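Local structure of protein Vng1086c (Halobacterium sp., 2GF4) at residues 37-42 / 52-57; 29-34 / 56-61. The protein is of unknown function but binds a calcium ion and assembles as a four-chain, largely helical protein of the UPF0058 family. All coordinates share one frame; numbering follows the deposited sequence.

Interaction 1 of 2, residues 37-42 / 52-57. With CA (calcium ion), chain C.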
loop_
_atom_site.group_PDB
_atom_site.type_symbol
_atom_site.label_atom_id
_atom_site.label_comp_id
_atom_site.label_asym_id
_atom_site.label_seq_id
_atom_site.Cartn_x
_atom_site.Cartn_y
_atom_site.Cartn_z
ATOM N N LEU A 37 -15.734 1.797 6.820
ATOM C CA LEU A 37 -15.896 0.452 7.337
ATOM C C LEU A 37 -16.810 0.410 8.569
ATOM O O LEU A 37 -17.524 -0.567 8.769
ATOM C CB LEU A 37 -14.513 -0.099 7.692
ATOM C CG LEU A 37 -14.483 -1.439 8.435
ATOM C CD1 LEU A 37 -15.034 -2.456 7.533
ATOM C CD2 LEU A 37 -13.103 -1.823 8.832
ATOM N N ASP A 38 -16.807 1.486 9.355
ATOM C CA ASP A 38 -17.562 1.565 10.595
ATOM C C ASP A 38 -17.288 0.394 11.509
ATOM O O ASP A 38 -18.216 -0.245 12.016
ATOM C CB ASP A 38 -19.080 1.771 10.403
ATOM C CG ASP A 38 -19.783 2.147 11.726
ATOM O OD1 ASP A 38 -19.172 2.819 12.576
ATOM O OD2 ASP A 38 -20.959 1.805 11.964
ATOM N N VAL A 39 -16.009 0.079 11.692
ATOM C CA VAL A 39 -15.625 -0.970 12.636
ATOM C C VAL A 39 -14.718 -0.238 13.612
ATOM O O VAL A 39 -13.643 0.267 13.237
ATOM C CB VAL A 39 -14.870 -2.102 11.990
ATOM C CG1 VAL A 39 -14.310 -2.993 13.057
ATOM C CG2 VAL A 39 -15.827 -2.896 11.164
ATOM N N GLU A 40 -15.110 -0.219 14.870
ATOM C CA GLU A 40 -14.355 0.541 15.833
ATOM C C GLU A 40 -13.856 -0.292 16.999
ATOM O O GLU A 40 -14.309 -1.408 17.251
ATOM C CB GLU A 40 -15.231 1.729 16.249
ATOM C CG GLU A 40 -15.744 2.530 15.023
ATOM C CD GLU A 40 -16.589 3.706 15.417
ATOM O OE1 GLU A 40 -16.552 4.125 16.593
ATOM O OE2 GLU A 40 -17.293 4.257 14.559
ATOM N N PRO A 41 -12.900 0.233 17.722
ATOM C CA PRO A 41 -12.369 -0.511 18.856
ATOM C C PRO A 41 -13.383 -0.979 19.871
ATOM O O PRO A 41 -13.220 -2.067 20.443
ATOM C CB PRO A 41 -11.366 0.449 19.453
ATOM C CG PRO A 41 -11.032 1.299 18.366
ATOM C CD PRO A 41 -12.227 1.525 17.571
ATOM N N SER A 42 -14.422 -0.180 20.087
ATOM C CA SER A 42 -15.436 -0.521 21.079
ATOM C C SER A 42 -16.352 -1.613 20.576
ATOM O O SER A 42 -17.095 -2.204 21.373
ATOM C CB SER A 42 -16.240 0.727 21.442
ATOM O OG SER A 42 -17.020 1.153 20.323
ATOM N N LYS A 52 -9.168 -6.799 11.829
ATOM C CA LYS A 52 -7.938 -6.833 11.030
ATOM C C LYS A 52 -8.101 -5.835 9.897
ATOM O O LYS A 52 -7.171 -5.101 9.595
ATOM C CB LYS A 52 -7.747 -8.197 10.404
ATOM C CG LYS A 52 -7.235 -9.185 11.393
ATOM C CD LYS A 52 -6.727 -10.390 10.667
ATOM C CE LYS A 52 -7.447 -11.588 11.196
ATOM N NZ LYS A 52 -7.536 -12.655 10.178
ATOM N N HIS A 53 -9.281 -5.824 9.268
ATOM C CA HIS A 53 -9.584 -4.935 8.157
ATOM C C HIS A 53 -9.459 -3.512 8.658
ATOM O O HIS A 53 -8.855 -2.689 7.973
ATOM C CB HIS A 53 -10.999 -5.227 7.684
ATOM C CG HIS A 53 -11.401 -4.543 6.402
ATOM N ND1 HIS A 53 -10.572 -3.707 5.686
ATOM C CD2 HIS A 53 -12.565 -4.595 5.715
ATOM C CE1 HIS A 53 -11.211 -3.275 4.616
ATOM N NE2 HIS A 53 -12.419 -3.798 4.611
ATOM N N ALA A 54 -10.001 -3.204 9.835
ATOM C CA ALA A 54 -9.900 -1.837 10.338
ATOM C C ALA A 54 -8.453 -1.461 10.614
ATOM O O ALA A 54 -8.066 -0.330 10.337
ATOM C CB ALA A 54 -10.730 -1.671 11.621
ATOM N N VAL A 55 -7.639 -2.362 11.135
ATOM C CA VAL A 55 -6.254 -1.976 11.380
ATOM C C VAL A 55 -5.543 -1.775 10.042
ATOM O O VAL A 55 -4.716 -0.871 9.919
ATOM C CB VAL A 55 -5.584 -3.011 12.250
ATOM C CG1 VAL A 55 -4.111 -2.784 12.274
ATOM C CG2 VAL A 55 -6.129 -2.858 13.654
ATOM N N PHE A 56 -5.868 -2.606 9.056
ATOM C CA PHE A 56 -5.306 -2.466 7.710
ATOM C C PHE A 56 -5.610 -1.061 7.176
ATOM O O PHE A 56 -4.707 -0.359 6.721
ATOM C CB PHE A 56 -5.975 -3.492 6.800
ATOM C CG PHE A 56 -5.526 -3.405 5.389
ATOM C CD1 PHE A 56 -6.193 -2.610 4.473
ATOM C CD2 PHE A 56 -4.459 -4.166 4.952
ATOM C CE1 PHE A 56 -5.765 -2.548 3.174
ATOM C CE2 PHE A 56 -4.037 -4.098 3.656
ATOM C CZ PHE A 56 -4.695 -3.306 2.766
ATOM N N LEU A 57 -6.874 -0.643 7.219
ATOM C CA LEU A 57 -7.217 0.672 6.704
ATOM C C LEU A 57 -6.506 1.813 7.407
ATOM O O LEU A 57 -6.200 2.829 6.767
ATOM C CB LEU A 57 -8.721 0.857 6.783
ATOM C CG LEU A 57 -9.435 -0.007 5.735
ATOM C CD1 LEU A 57 -10.897 0.066 6.018
ATOM C CD2 LEU A 57 -9.130 0.473 4.317
HETATM CA CA CA C . -18.088 5.020 12.518
HETATM O O HOH W 1 -18.557 5.120 10.044
HETATM O O HOH W 2 -15.723 4.428 11.846
HETATM O O HOH W 3 -17.132 7.478 12.542
#
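The imidazole ring of H53 has the methyl CD2 of L37 over one face, 4.0 Å above the ring plane and shifted toward the rim, while the other methyl, CD1, reaches the ring carbon CD2 of H53 at 3.7 Å. The ring is also stacked with F71 of the third subunit, and E68 of that subunit takes the hydrogen bond of NE2, which probably holds the imidazole's rotation where L37 meets it. This is a loop-on-helix contact in an all-helical fold: the chain leaves the short helix 32-37, turns at D38 with positive phi (52°), and runs past the side of helix 48-71. L37 carries it. With CG anti to the backbone N (chi1 172°), its CD2 methyl is set down on the helix backbone, 3.5 Å from CA of A54, and its CB lies 4.0 Å from CD1 of L57. V39 adds a looser touch, CG1 alongside the CB of A54. On the other side of the loop the charged residues turn to calcium. E40 points away from helix 48-71, its chain extended beyond CG, and D38 also stands clear of that helix. Each lends one carboxylate oxygen, and because both bind the same ion, D38 OD1 and E40 OE2 can lie close together; the calcium would probably offset their repulsion and favour the ionised forms. Three waters are also bound to the metal. OD1 of D38 lies 2.5 Å from the calcium ion. The shortest bond to the calcium comes from OE2 of E40, at 2.3 Å.

Interaction 2 of 2, residues 29-34 / 56-61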
loop_
_atom_site.group_PDB
_atom_site.type_symbol
_atom_site.label_atom_id
_atom_site.label_comp_id
_atom_site.label_asym_id
_atom_site.label_seq_id
_atom_site.Cartn_x
_atom_site.Cartn_y
_atom_site.Cartn_z
ATOM N N THR A 29 -9.075 14.418 5.955
ATOM C CA THR A 29 -9.881 13.367 5.331
ATOM C C THR A 29 -9.042 12.089 5.138
ATOM O O THR A 29 -9.520 11.121 4.521
ATOM C CB THR A 29 -10.356 13.802 3.923
ATOM O OG1 THR A 29 -9.237 13.940 3.027
ATOM C CG2 THR A 29 -10.936 15.150 3.999
ATOM N N ALA A 30 -7.842 12.028 5.704
ATOM C CA ALA A 30 -6.987 10.888 5.453
ATOM C C ALA A 30 -7.530 9.540 5.782
ATOM O O ALA A 30 -7.197 8.546 5.119
ATOM C CB ALA A 30 -5.705 11.098 6.153
ATOM N N PHE A 31 -8.394 9.489 6.771
ATOM C CA PHE A 31 -8.895 8.191 7.152
ATOM C C PHE A 31 -10.292 7.943 6.679
ATOM O O PHE A 31 -11.014 7.165 7.304
ATOM C CB PHE A 31 -8.790 8.054 8.660
ATOM C CG PHE A 31 -7.392 8.186 9.152
ATOM C CD1 PHE A 31 -6.889 9.408 9.543
ATOM C CD2 PHE A 31 -6.568 7.082 9.209
ATOM C CE1 PHE A 31 -5.603 9.515 9.976
ATOM C CE2 PHE A 31 -5.284 7.204 9.643
ATOM C CZ PHE A 31 -4.807 8.415 10.027
ATOM N N ALA A 32 -10.676 8.520 5.568
ATOM C CA ALA A 32 -12.044 8.305 5.161
ATOM C C ALA A 32 -12.409 6.892 4.806
ATOM O O ALA A 32 -13.576 6.532 4.960
ATOM C CB ALA A 32 -12.376 9.201 4.085
ATOM N N ALA A 33 -11.463 6.076 4.362
ATOM C CA ALA A 33 -11.828 4.696 4.092
ATOM C C ALA A 33 -12.055 3.933 5.403
ATOM O O ALA A 33 -12.955 3.090 5.447
ATOM C CB ALA A 33 -10.787 4.063 3.353
ATOM N N TYR A 34 -11.249 4.174 6.441
ATOM C CA TYR A 34 -11.479 3.488 7.706
ATOM C C TYR A 34 -12.879 3.855 8.209
ATOM O O TYR A 34 -13.581 2.966 8.666
ATOM C CB TYR A 34 -10.439 3.917 8.732
ATOM C CG TYR A 34 -10.783 3.554 10.145
ATOM C CD1 TYR A 34 -10.560 2.270 10.630
ATOM C CD2 TYR A 34 -11.286 4.513 11.010
ATOM C CE1 TYR A 34 -10.820 1.968 11.927
ATOM C CE2 TYR A 34 -11.555 4.214 12.303
ATOM C CZ TYR A 34 -11.312 2.945 12.745
ATOM O OH TYR A 34 -11.596 2.624 14.035
ATOM N N PHE A 56 -5.868 -2.606 9.056
ATOM C CA PHE A 56 -5.306 -2.466 7.710
ATOM C C PHE A 56 -5.610 -1.061 7.176
ATOM O O PHE A 56 -4.707 -0.359 6.721
ATOM C CB PHE A 56 -5.975 -3.492 6.800
ATOM C CG PHE A 56 -5.526 -3.405 5.389
ATOM C CD1 PHE A 56 -6.193 -2.610 4.473
ATOM C CD2 PHE A 56 -4.459 -4.166 4.952
ATOM C CE1 PHE A 56 -5.765 -2.548 3.174
ATOM C CE2 PHE A 56 -4.037 -4.098 3.656
ATOM C CZ PHE A 56 -4.695 -3.306 2.766
ATOM N N LEU A 57 -6.874 -0.643 7.219
ATOM C CA LEU A 57 -7.217 0.672 6.704
ATOM C C LEU A 57 -6.506 1.813 7.407
ATOM O O LEU A 57 -6.200 2.829 6.767
ATOM C CB LEU A 57 -8.721 0.857 6.783
ATOM C CG LEU A 57 -9.435 -0.007 5.735
ATOM C CD1 LEU A 57 -10.897 0.066 6.018
ATOM C CD2 LEU A 57 -9.130 0.473 4.317
ATOM N N LEU A 58 -6.258 1.660 8.712
ATOM C CA LEU A 58 -5.573 2.697 9.499
ATOM C C LEU A 58 -4.099 2.768 9.134
ATOM O O LEU A 58 -3.574 3.867 8.933
ATOM C CB LEU A 58 -5.696 2.399 10.993
ATOM C CG LEU A 58 -7.099 2.594 11.563
ATOM C CD1 LEU A 58 -7.124 2.235 12.997
ATOM C CD2 LEU A 58 -7.485 3.999 11.416
ATOM N N GLY A 59 -3.427 1.612 9.090
ATOM C CA GLY A 59 -2.013 1.591 8.720
ATOM C C GLY A 59 -1.845 2.144 7.321
ATOM O O GLY A 59 -1.006 2.999 7.072
ATOM N N ASN A 60 -2.631 1.629 6.399
ATOM C CA ASN A 60 -2.586 2.082 5.046
ATOM C C ASN A 60 -2.788 3.560 4.939
ATOM O O ASN A 60 -2.090 4.241 4.193
ATOM C CB ASN A 60 -3.685 1.433 4.332
ATOM C CG ASN A 60 -3.267 0.970 3.056
ATOM O OD1 ASN A 60 -3.606 1.543 2.037
ATOM N ND2 ASN A 60 -2.463 -0.071 3.065
ATOM N N ALA A 61 -3.780 4.068 5.648
ATOM C CA ALA A 61 -4.047 5.479 5.540
ATOM C C ALA A 61 -2.962 6.339 6.120
ATOM O O ALA A 61 -2.714 7.430 5.606
ATOM C CB ALA A 61 -5.304 5.779 6.193
HETATM O O HOH W 4 -4.598 8.247 3.597
#
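Y34 leaves its backbone toward helix 48-71, and its CB lies 4.0 Å from the CB of L57, which sits at the edge of the ring. With CG anti to the backbone N (chi1 165°), the side chain crosses that of L58 obliquely, and the CD2 methyl of L58 stands over one face of the ring in a CH-pi contact, 3.6 Å from the centroid and 16° off the normal. CG and CD1 of Y34 meet that methyl, CD1 also meets CG of L58, and CE1 faces the CD1 methyl of L58. At the tip, OH is hydrogen-bonded to NE2 of H10. An alanine in place of Y34 would take the aromatic face from L58 and the hydroxyl from H10, and is likely to loosen the packing between the helices. The F31 and L58 side chains cross at about a right angle, with O of L58 at the edge of the F31 ring, and CD2 of F31 meets the CB of A61 at 3.5 Å. The CD2 methyl of L57 packs against CB of A33. One water donates to O of A30 and to O of A61. The type I turn from T29 to A32 leads into helix 32-37, with F31 as N-cap residue. That short helix lies against the middle of helix 48-71, while helix 3-21 brings V14 to Y34, K17 to F31, and H10 and M13 to L58.

In the fold
Along the chain the turn of interaction 2 comes first, then the calcium loop of interaction 1, and both fold back on helix 48-71, where L57 takes part in both. Their centres are 9 Å apart. Helix 32-37 joins them: it begins in 29-34 and leads toward 37-42. They touch directly through Y34, whose OH lies 3.2 Å from O of V39, a probable hydrogen bond, and whose ring packs on O of A54. The calcium loop is therefore continuous with the packed helical core. The same long helix also meets neighbouring subunits, partly through the same residues, H53 and L57, so the loop that carries the calcium ligands packs on the helix that also takes part in the assembly.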